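Local structure of tryptophan decarboxylase 1 (Oryza sativa subsp. japonica, 6KHO) at residues G169-T174 with L336-L341; G173-A178 with S325-K330; V436-R441 with F482-A487. The protein catalyses the pyridoxal-phosphate-dependent decarboxylation of L-tryptophan to tryptamine and of 5-hydroxy-L-tryptophan to serotonin, working as a homodimer. One frame throughout, in Å; residues are numbered along the deposited sequence.

Contact 1. Residues G169-T174 with L336-L341. With PLP (pyridoxal-5'-phosphate), chain C.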
loop_
_atom_site.group_PDB
_atom_site.type_symbol
_atom_site.label_atom_id
_atom_site.label_comp_id
_atom_site.label_asym_id
_atom_site.label_seq_id
_atom_site.Cartn_x
_atom_site.Cartn_y
_atom_site.Cartn_z
ATOM N N GLY A 169 5.417 6.944 15.107
ATOM C CA GLY A 169 5.643 6.709 13.695
ATOM C C GLY A 169 4.723 5.645 13.147
ATOM O O GLY A 169 3.984 4.988 13.881
ATOM N N VAL A 170 4.770 5.495 11.824
ATOM C CA VAL A 170 4.029 4.450 11.134
ATOM C C VAL A 170 4.781 4.109 9.855
ATOM O O VAL A 170 5.349 4.989 9.201
ATOM C CB VAL A 170 2.571 4.877 10.836
ATOM C CG1 VAL A 170 2.530 6.130 9.941
ATOM C CG2 VAL A 170 1.785 3.717 10.189
ATOM N N ILE A 171 4.791 2.829 9.501
ATOM C CA ILE A 171 5.311 2.403 8.210
ATOM C C ILE A 171 4.157 2.423 7.216
ATOM O O ILE A 171 3.130 1.769 7.429
ATOM C CB ILE A 171 5.945 1.007 8.287
ATOM C CG1 ILE A 171 7.138 1.014 9.252
ATOM C CG2 ILE A 171 6.360 0.552 6.894
ATOM C CD1 ILE A 171 7.685 -0.428 9.531
ATOM N N LEU A 172 4.324 3.184 6.143
ATOM C CA LEU A 172 3.366 3.286 5.055
ATOM C C LEU A 172 3.998 2.730 3.782
ATOM O O LEU A 172 5.194 2.433 3.734
ATOM C CB LEU A 172 2.926 4.748 4.846
ATOM C CG LEU A 172 2.355 5.434 6.091
ATOM C CD1 LEU A 172 2.168 6.946 5.894
ATOM C CD2 LEU A 172 1.039 4.781 6.496
ATOM N N GLY A 173 3.180 2.599 2.735
ATOM C CA GLY A 173 3.700 2.123 1.465
ATOM C C GLY A 173 4.533 3.163 0.731
ATOM O O GLY A 173 5.554 2.830 0.123
ATOM N N THR A 174 4.129 4.438 0.787
ATOM C CA THR A 174 4.681 5.445 -0.112
ATOM C C THR A 174 4.843 6.783 0.593
ATOM O O THR A 174 4.155 7.090 1.568
ATOM C CB THR A 174 3.784 5.683 -1.351
ATOM O OG1 THR A 174 2.481 6.115 -0.923
ATOM C CG2 THR A 174 3.653 4.415 -2.209
ATOM N N LEU A 336 10.707 -2.842 -1.728
ATOM C CA LEU A 336 9.418 -2.151 -1.699
ATOM C C LEU A 336 8.325 -3.072 -1.153
ATOM O O LEU A 336 8.392 -4.295 -1.310
ATOM C CB LEU A 336 9.047 -1.672 -3.108
ATOM C CG LEU A 336 9.688 -0.379 -3.644
ATOM C CD1 LEU A 336 11.126 -0.582 -4.120
ATOM C CD2 LEU A 336 8.830 0.197 -4.768
ATOM N N ASP A 337 7.311 -2.496 -0.487
ATOM C CA ASP A 337 7.220 -1.072 -0.111
ATOM C C ASP A 337 7.614 -0.875 1.352
ATOM O O ASP A 337 7.332 -1.737 2.200
ATOM C CB ASP A 337 5.794 -0.519 -0.288
ATOM C CG ASP A 337 5.075 -1.078 -1.508
ATOM O OD1 ASP A 337 5.616 -0.955 -2.626
ATOM O OD2 ASP A 337 3.964 -1.638 -1.350
ATOM N N CYS A 338 8.235 0.267 1.646
ATOM C CA CYS A 338 8.617 0.594 3.014
ATOM C C CYS A 338 8.953 2.084 3.146
ATOM O O CYS A 338 10.077 2.493 2.843
ATOM C CB CYS A 338 9.815 -0.254 3.450
ATOM S SG CYS A 338 10.247 -0.026 5.223
ATOM N N THR A 339 7.992 2.898 3.578
ATOM C CA THR A 339 8.232 4.313 3.860
ATOM C C THR A 339 7.901 4.562 5.318
ATOM O O THR A 339 6.841 4.139 5.788
ATOM C CB THR A 339 7.377 5.227 2.972
ATOM O OG1 THR A 339 7.667 4.961 1.599
ATOM C CG2 THR A 339 7.667 6.714 3.273
ATOM N N CYS A 340 8.798 5.237 6.030
ATOM C CA CYS A 340 8.634 5.490 7.456
ATOM C C CYS A 340 8.240 6.946 7.667
ATOM O O CYS A 340 8.931 7.844 7.189
ATOM C CB CYS A 340 9.926 5.166 8.207
ATOM S SG CYS A 340 10.323 3.389 8.070
ATOM N N LEU A 341 7.136 7.169 8.380
ATOM C CA LEU A 341 6.673 8.507 8.731
ATOM C C LEU A 341 6.784 8.699 10.235
ATOM O O LEU A 341 6.302 7.857 10.996
ATOM C CB LEU A 341 5.217 8.712 8.298
ATOM C CG LEU A 341 4.508 9.920 8.922
ATOM C CD1 LEU A 341 5.152 11.227 8.417
ATOM C CD2 LEU A 341 3.023 9.878 8.606
HETATM N N1 PLP C . 9.965 12.187 -2.829
HETATM C C2 PLP C . 11.313 12.001 -3.059
HETATM C C2A PLP C . 12.326 13.027 -2.654
HETATM C C3 PLP C . 11.750 10.843 -3.683
HETATM O O3 PLP C . 13.089 10.661 -3.907
HETATM C C4 PLP C . 10.839 9.865 -4.063
HETATM C C4A PLP C . 11.319 8.478 -4.380
HETATM C C5 PLP C . 9.484 10.053 -3.834
HETATM C C6 PLP C . 9.049 11.223 -3.217
HETATM C C5A PLP C . 8.533 8.964 -4.285
HETATM O O4P PLP C . 7.233 9.094 -3.760
HETATM P P PLP C . 6.258 7.802 -3.616
HETATM O O1P PLP C . 6.220 7.020 -4.901
HETATM O O2P PLP C . 4.894 8.325 -3.240
HETATM O O3P PLP C . 6.753 6.852 -2.540
#
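Val170 and Leu341 form a hydrogen-bonded pair of two antiparallel strands, and the branch Val170 CG1 reaches Leu341 CD2 at 4.0 Å. Leu341 holds CG anti to its backbone N (chi1 165°), and its CD2 also meets Leu172 CD1 at 4.1 Å, one methyl serving two neighbours. Branched aliphatic residues suit this face, since helix 175-194 packs on Leu172 and Leu341. On the other face the small thiol of Cys340 lies beside a bulkier chain, its SG 4.1 Å from Ile171 CG1, and Leu143 touches both residues. Reciprocal backbone bonds join Val170 to Leu341 and Leu172 to Thr339.

At the end of the strand pair the side chains turn polar. Thr339 sets OG1 anti to its carbonyl carbon (chi1 -59°), 3.3 Å from Gly173 O, at most a weak bond; its stronger partner is Ser327 OG. Asp337, which follows a cis peptide, places CB 3.4 Å from the same Gly173 O. Thr174 OG1 accepts from Glu177 N as the N-cap, while Thr174 CB lies 3.4 Å from PLP O3P. The chemistry thus passes from apolar side chains along the strands to polar ones at the turn, which starts a helix whose N-terminal end would probably help stabilise the cofactor's phosphate charge.

Contact 2. Residues G173-A178 with S325-K330. With PLP (pyridoxal-5'-phosphate), chain C.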
loop_
_atom_site.group_PDB
_atom_site.type_symbol
_atom_site.label_atom_id
_atom_site.label_comp_id
_atom_site.label_asym_id
_atom_site.label_seq_id
_atom_site.Cartn_x
_atom_site.Cartn_y
_atom_site.Cartn_z
ATOM N N GLY A 173 3.180 2.599 2.735
ATOM C CA GLY A 173 3.700 2.123 1.465
ATOM C C GLY A 173 4.533 3.163 0.731
ATOM O O GLY A 173 5.554 2.830 0.123
ATOM N N THR A 174 4.129 4.438 0.787
ATOM C CA THR A 174 4.681 5.445 -0.112
ATOM C C THR A 174 4.843 6.783 0.593
ATOM O O THR A 174 4.155 7.090 1.568
ATOM C CB THR A 174 3.784 5.683 -1.351
ATOM O OG1 THR A 174 2.481 6.115 -0.923
ATOM C CG2 THR A 174 3.653 4.415 -2.209
ATOM N N THR A 175 5.731 7.608 0.034
ATOM C CA THR A 175 5.821 8.995 0.479
ATOM C C THR A 175 4.515 9.741 0.214
ATOM O O THR A 175 4.106 10.593 1.012
ATOM C CB THR A 175 7.011 9.682 -0.201
ATOM O OG1 THR A 175 8.222 9.088 0.279
ATOM C CG2 THR A 175 7.050 11.181 0.116
ATOM N N SER A 176 3.819 9.405 -0.878
ATOM C CA SER A 176 2.562 10.086 -1.173
ATOM C C SER A 176 1.554 9.922 -0.038
ATOM O O SER A 176 0.891 10.894 0.340
ATOM C CB SER A 176 1.965 9.577 -2.486
ATOM O OG SER A 176 2.870 9.772 -3.559
ATOM N N GLU A 177 1.411 8.702 0.505
ATOM C CA GLU A 177 0.493 8.513 1.626
ATOM C C GLU A 177 0.953 9.286 2.857
ATOM O O GLU A 177 0.126 9.810 3.610
ATOM C CB GLU A 177 0.330 7.026 1.973
ATOM C CG GLU A 177 -0.841 6.805 2.975
ATOM C CD GLU A 177 -1.139 5.344 3.246
ATOM O OE1 GLU A 177 -0.470 4.478 2.635
ATOM O OE2 GLU A 177 -2.044 5.064 4.070
ATOM N N ALA A 178 2.264 9.336 3.101
ATOM C CA ALA A 178 2.769 10.111 4.224
ATOM C C ALA A 178 2.468 11.597 4.040
ATOM O O ALA A 178 2.105 12.295 5.000
ATOM C CB ALA A 178 4.272 9.866 4.382
ATOM N N SER A 325 9.423 12.064 6.729
ATOM C CA SER A 325 9.331 10.733 6.155
ATOM C C SER A 325 10.593 10.428 5.364
ATOM O O SER A 325 11.240 11.330 4.820
ATOM C CB SER A 325 8.095 10.580 5.251
ATOM O OG SER A 325 8.073 11.559 4.214
ATOM N N MET A 326 10.937 9.140 5.319
ATOM C CA MET A 326 11.991 8.645 4.454
ATOM C C MET A 326 11.661 7.203 4.095
ATOM O O MET A 326 10.856 6.543 4.764
ATOM C CB MET A 326 13.372 8.745 5.115
ATOM C CG MET A 326 13.398 8.244 6.516
ATOM S SD MET A 326 13.940 6.535 6.568
ATOM C CE MET A 326 15.676 6.873 6.788
ATOM N N SER A 327 12.271 6.722 3.018
ATOM C CA SER A 327 11.934 5.410 2.468
ATOM C C SER A 327 13.128 4.478 2.545
ATOM O O SER A 327 14.076 4.610 1.751
ATOM C CB SER A 327 11.444 5.537 1.028
ATOM O OG SER A 327 10.191 6.198 0.997
ATOM N N PRO A 328 13.139 3.536 3.478
ATOM C CA PRO A 328 14.135 2.463 3.416
ATOM C C PRO A 328 14.100 1.732 2.088
ATOM O O PRO A 328 15.129 1.196 1.672
ATOM C CB PRO A 328 13.742 1.542 4.580
ATOM C CG PRO A 328 13.060 2.466 5.553
ATOM C CD PRO A 328 12.300 3.449 4.690
ATOM N N HIS A 329 12.955 1.726 1.386
ATOM C CA HIS A 329 12.952 1.026 0.104
ATOM C C HIS A 329 13.661 1.799 -0.998
ATOM O O HIS A 329 13.723 1.314 -2.132
ATOM C CB HIS A 329 11.522 0.627 -0.318
ATOM C CG HIS A 329 10.653 1.755 -0.794
ATOM N ND1 HIS A 329 9.357 1.915 -0.352
ATOM C CD2 HIS A 329 10.852 2.722 -1.724
ATOM C CE1 HIS A 329 8.807 2.950 -0.964
ATOM N NE2 HIS A 329 9.694 3.459 -1.800
ATOM N N LYS A 330 14.215 2.971 -0.697
ATOM C CA LYS A 330 15.151 3.597 -1.620
ATOM C C LYS A 330 16.557 3.124 -1.289
ATOM O O LYS A 330 17.066 2.202 -1.928
ATOM C CB LYS A 330 15.067 5.124 -1.547
ATOM C CG LYS A 330 13.737 5.658 -1.999
ATOM C CD LYS A 330 13.808 6.214 -3.384
ATOM C CE LYS A 330 12.889 7.405 -3.497
ATOM N NZ LYS A 330 12.103 7.338 -4.738
HETATM N N1 PLP C . 9.965 12.187 -2.829
HETATM C C2 PLP C . 11.313 12.001 -3.059
HETATM C C2A PLP C . 12.326 13.027 -2.654
HETATM C C3 PLP C . 11.750 10.843 -3.683
HETATM O O3 PLP C . 13.089 10.661 -3.907
HETATM C C4 PLP C . 10.839 9.865 -4.063
HETATM C C4A PLP C . 11.319 8.478 -4.380
HETATM C C5 PLP C . 9.484 10.053 -3.834
HETATM C C6 PLP C . 9.049 11.223 -3.217
HETATM C C5A PLP C . 8.533 8.964 -4.285
HETATM O O4P PLP C . 7.233 9.094 -3.760
HETATM P P PLP C . 6.258 7.802 -3.616
HETATM O O1P PLP C . 6.220 7.020 -4.901
HETATM O O2P PLP C . 4.894 8.325 -3.240
HETATM O O3P PLP C . 6.753 6.852 -2.540
HETATM O O HOH W 1 9.617 10.553 2.193
HETATM O O HOH W 2 9.167 7.041 -1.329
#
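Ala178 and Ser325 meet carbon to carbon, CB to CB at 4.0 Å, and such small residues let the first turn of the helix lie close to the end of the strand. A second direct touch comes at His329, whose CE1 approaches Gly173 O at 3.4 Å with the oxygen in the plane of the ring, at its edge. Ser327 CB lies over one face of the His329 ring, toward the rim, and ND1 accepts from Cys338 N, which helps fix the turn of the ring.

Between these two points the packing is looser and two waters mediate. The first water bridges Thr175 OG1 at 2.8 Å and Ser325 OG at 2.7 Å; Ser325 OG also bonds to His296. The second joins Thr175 OG1 and Ser327 OG, and donates to PLP O3P at 2.7 Å. Hydroxyl residues suit this wet seam, because each can hold a water and, as Ser327 does with Thr339, a second partner. The helix start grips the phosphate through Thr175 N to PLP O3P (2.9 Å) and Ser176 N to PLP O2P (2.8 Å), while Lys330 NZ is covalently joined to PLP C4A, as in the internal aldimine.

Helix 175-194 begins over the sheet, with strand 323-326 paired between strands 294-298 and 339-343 and Thr175 touching Ala300 and Thr339.

Contact 3. Residues V436-R441 with F482-A487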
loop_
_atom_site.group_PDB
_atom_site.type_symbol
_atom_site.label_atom_id
_atom_site.label_comp_id
_atom_site.label_asym_id
_atom_site.label_seq_id
_atom_site.Cartn_x
_atom_site.Cartn_y
_atom_site.Cartn_z
ATOM N N VAL A 436 25.022 11.955 -9.312
ATOM C CA VAL A 436 25.837 12.933 -10.027
ATOM C C VAL A 436 25.033 13.434 -11.219
ATOM O O VAL A 436 24.531 12.632 -12.015
ATOM C CB VAL A 436 27.174 12.330 -10.491
ATOM C CG1 VAL A 436 27.917 13.320 -11.379
ATOM C CG2 VAL A 436 28.022 11.930 -9.304
ATOM N N CYS A 437 24.911 14.752 -11.345
ATOM C CA CYS A 437 24.269 15.358 -12.503
ATOM C C CYS A 437 25.357 15.933 -13.406
ATOM O O CYS A 437 26.207 16.700 -12.944
ATOM C CB CYS A 437 23.279 16.450 -12.083
ATOM S SG CYS A 437 21.759 15.874 -11.239
ATOM N N PHE A 438 25.329 15.559 -14.684
ATOM C CA PHE A 438 26.394 15.927 -15.606
ATOM C C PHE A 438 25.805 16.089 -16.997
ATOM O O PHE A 438 24.694 15.628 -17.278
ATOM C CB PHE A 438 27.525 14.886 -15.616
ATOM C CG PHE A 438 27.185 13.619 -16.357
ATOM C CD1 PHE A 438 26.260 12.718 -15.844
ATOM C CD2 PHE A 438 27.784 13.330 -17.572
ATOM C CE1 PHE A 438 25.942 11.555 -16.528
ATOM C CE2 PHE A 438 27.471 12.163 -18.261
ATOM C CZ PHE A 438 26.549 11.277 -17.740
ATOM N N ARG A 439 26.553 16.766 -17.869
ATOM C CA ARG A 439 26.114 16.890 -19.252
ATOM C C ARG A 439 27.297 17.220 -20.149
ATOM O O ARG A 439 28.370 17.619 -19.686
ATOM C CB ARG A 439 25.011 17.945 -19.402
ATOM C CG ARG A 439 25.442 19.381 -19.173
ATOM C CD ARG A 439 24.361 20.314 -19.694
ATOM N NE ARG A 439 24.922 21.510 -20.316
ATOM C CZ ARG A 439 24.445 22.069 -21.422
ATOM N NH1 ARG A 439 23.393 21.541 -22.041
ATOM N NH2 ARG A 439 25.021 23.159 -21.911
ATOM N N ILE A 440 27.082 17.006 -21.446
ATOM C CA ILE A 440 28.017 17.462 -22.468
ATOM C C ILE A 440 27.989 18.986 -22.498
ATOM O O ILE A 440 26.944 19.592 -22.764
ATOM C CB ILE A 440 27.662 16.869 -23.838
ATOM C CG1 ILE A 440 28.035 15.383 -23.896
ATOM C CG2 ILE A 440 28.350 17.653 -24.959
ATOM C CD1 ILE A 440 27.362 14.629 -25.034
ATOM N N ARG A 441 29.135 19.600 -22.200
ATOM C CA ARG A 441 29.304 21.047 -22.201
ATOM C C ARG A 441 29.031 21.631 -23.587
ATOM O O ARG A 441 29.156 20.958 -24.613
ATOM C CB ARG A 441 30.729 21.404 -21.773
ATOM C CG ARG A 441 30.840 22.547 -20.792
ATOM C CD ARG A 441 32.239 23.165 -20.814
ATOM N NE ARG A 441 33.160 22.519 -19.879
ATOM C CZ ARG A 441 33.095 22.623 -18.550
ATOM N NH1 ARG A 441 32.143 23.357 -17.975
ATOM N NH2 ARG A 441 33.987 21.993 -17.790
ATOM N N PHE A 482 19.191 20.505 -20.489
ATOM C CA PHE A 482 19.097 19.048 -20.532
ATOM C C PHE A 482 20.282 18.450 -19.788
ATOM O O PHE A 482 21.438 18.731 -20.125
ATOM C CB PHE A 482 19.072 18.563 -21.979
ATOM C CG PHE A 482 18.573 17.157 -22.152
ATOM C CD1 PHE A 482 19.426 16.080 -21.976
ATOM C CD2 PHE A 482 17.258 16.912 -22.511
ATOM C CE1 PHE A 482 18.978 14.785 -22.147
ATOM C CE2 PHE A 482 16.801 15.622 -22.688
ATOM C CZ PHE A 482 17.665 14.552 -22.505
ATOM N N VAL A 483 19.996 17.626 -18.777
ATOM C CA VAL A 483 21.017 17.081 -17.888
ATOM C C VAL A 483 20.814 15.572 -17.763
ATOM O O VAL A 483 19.678 15.085 -17.731
ATOM C CB VAL A 483 20.971 17.770 -16.506
ATOM C CG1 VAL A 483 21.868 17.061 -15.506
ATOM C CG2 VAL A 483 21.365 19.242 -16.638
ATOM N N LEU A 484 21.916 14.831 -17.735
ATOM C CA LEU A 484 21.874 13.398 -17.494
ATOM C C LEU A 484 22.088 13.133 -16.008
ATOM O O LEU A 484 23.039 13.651 -15.408
ATOM C CB LEU A 484 22.942 12.674 -18.320
ATOM C CG LEU A 484 22.812 12.738 -19.847
ATOM C CD1 LEU A 484 23.709 11.707 -20.527
ATOM C CD2 LEU A 484 21.365 12.545 -20.277
ATOM N N ARG A 485 21.206 12.326 -15.420
ATOM C CA ARG A 485 21.404 11.835 -14.062
ATOM C C ARG A 485 22.178 10.519 -14.076
ATOM O O ARG A 485 21.931 9.645 -14.914
ATOM C CB ARG A 485 20.059 11.634 -13.360
ATOM C CG ARG A 485 19.259 12.906 -13.154
ATOM C CD ARG A 485 17.858 12.593 -12.638
ATOM N NE ARG A 485 17.821 12.391 -11.189
ATOM C CZ ARG A 485 17.914 11.202 -10.595
ATOM N NH1 ARG A 485 18.074 10.091 -11.317
ATOM N NH2 ARG A 485 17.858 11.118 -9.269
ATOM N N PHE A 486 23.115 10.387 -13.136
ATOM C CA PHE A 486 23.842 9.144 -12.882
ATOM C C PHE A 486 23.662 8.799 -11.401
ATOM O O PHE A 486 24.367 9.337 -10.539
ATOM C CB PHE A 486 25.322 9.275 -13.251
ATOM C CG PHE A 486 26.023 7.953 -13.423
ATOM C CD1 PHE A 486 25.886 7.227 -14.599
ATOM C CD2 PHE A 486 26.812 7.433 -12.406
ATOM C CE1 PHE A 486 26.531 6.011 -14.762
ATOM C CE2 PHE A 486 27.458 6.213 -12.555
ATOM C CZ PHE A 486 27.318 5.499 -13.734
ATOM N N ALA A 487 22.712 7.907 -11.108
ATOM C CA ALA A 487 22.338 7.565 -9.738
ATOM C C ALA A 487 22.985 6.233 -9.373
ATOM O O ALA A 487 22.552 5.174 -9.842
ATOM C CB ALA A 487 20.818 7.509 -9.598
#
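Phe438 and Leu484 pair across two antiparallel strands, and Leu484 CB makes an off-centre CH-pi contact with the Phe438 ring, 4.1 Å from its centroid and 29° off the normal. Chi1 of 75° sets Phe438 CG between its backbone N and carbonyl carbon, and the ring also reaches the next pair, with CE1 4.0 Å from Phe486 CB. Beneath it run reciprocal backbone bonds, Phe438 with Leu484 and Val436 with Phe486. An alanine in place of Phe438 would probably open a gap beside Leu484, Phe486 and Ile505, as all the ring contacts would go. On the other face Cys437 CB packs against Val483 CG1 at 3.8 Å, a small residue beside a beta-branched one. Farther along, Arg439 CD lies 3.4 Å from Phe482 O, which sits at the edge of the guanidinium without a bond.

These strands are the central pair of a four-stranded antiparallel sheet, consistent with the small C-terminal domain of fold-type I PLP enzymes. Helix 495-513 lies on the face of Phe438 and Phe486, where Phe486 also stacks on Phe415 and Phe101.

Glu426, Glu451 and Asp455 form salt bridges that fix Arg439. On the face of Cys437, Arg485 leads toward the active site: Phe103 O, Thr273 O and Ser274 O bind its guanidinium, which makes a cation-pi contact with the serotonin-binding Phe104.

In the fold
Contacts 1 and 2 adjoin, with centres 5 Å apart, and share Gly173 and Thr174, where strand 168-172 turns into helix 175-194. Both reach the seven-stranded mixed sheet of the PLP-binding domain: strand 339-343 lies between 168-172 and 323-326, and Cys340 N probably bonds to Met326 O. Both also touch the cofactor and the second subunit, whose Gly381 N helps hold the phosphate. Contact 3 follows later in the chain, in the separate antiparallel sheet, with its centre about 30 Å from that of contact 1 and 26 Å from that of contact 2. The cofactor site is therefore built mainly on the large sheet, and the smaller sheet approaches it through Arg485.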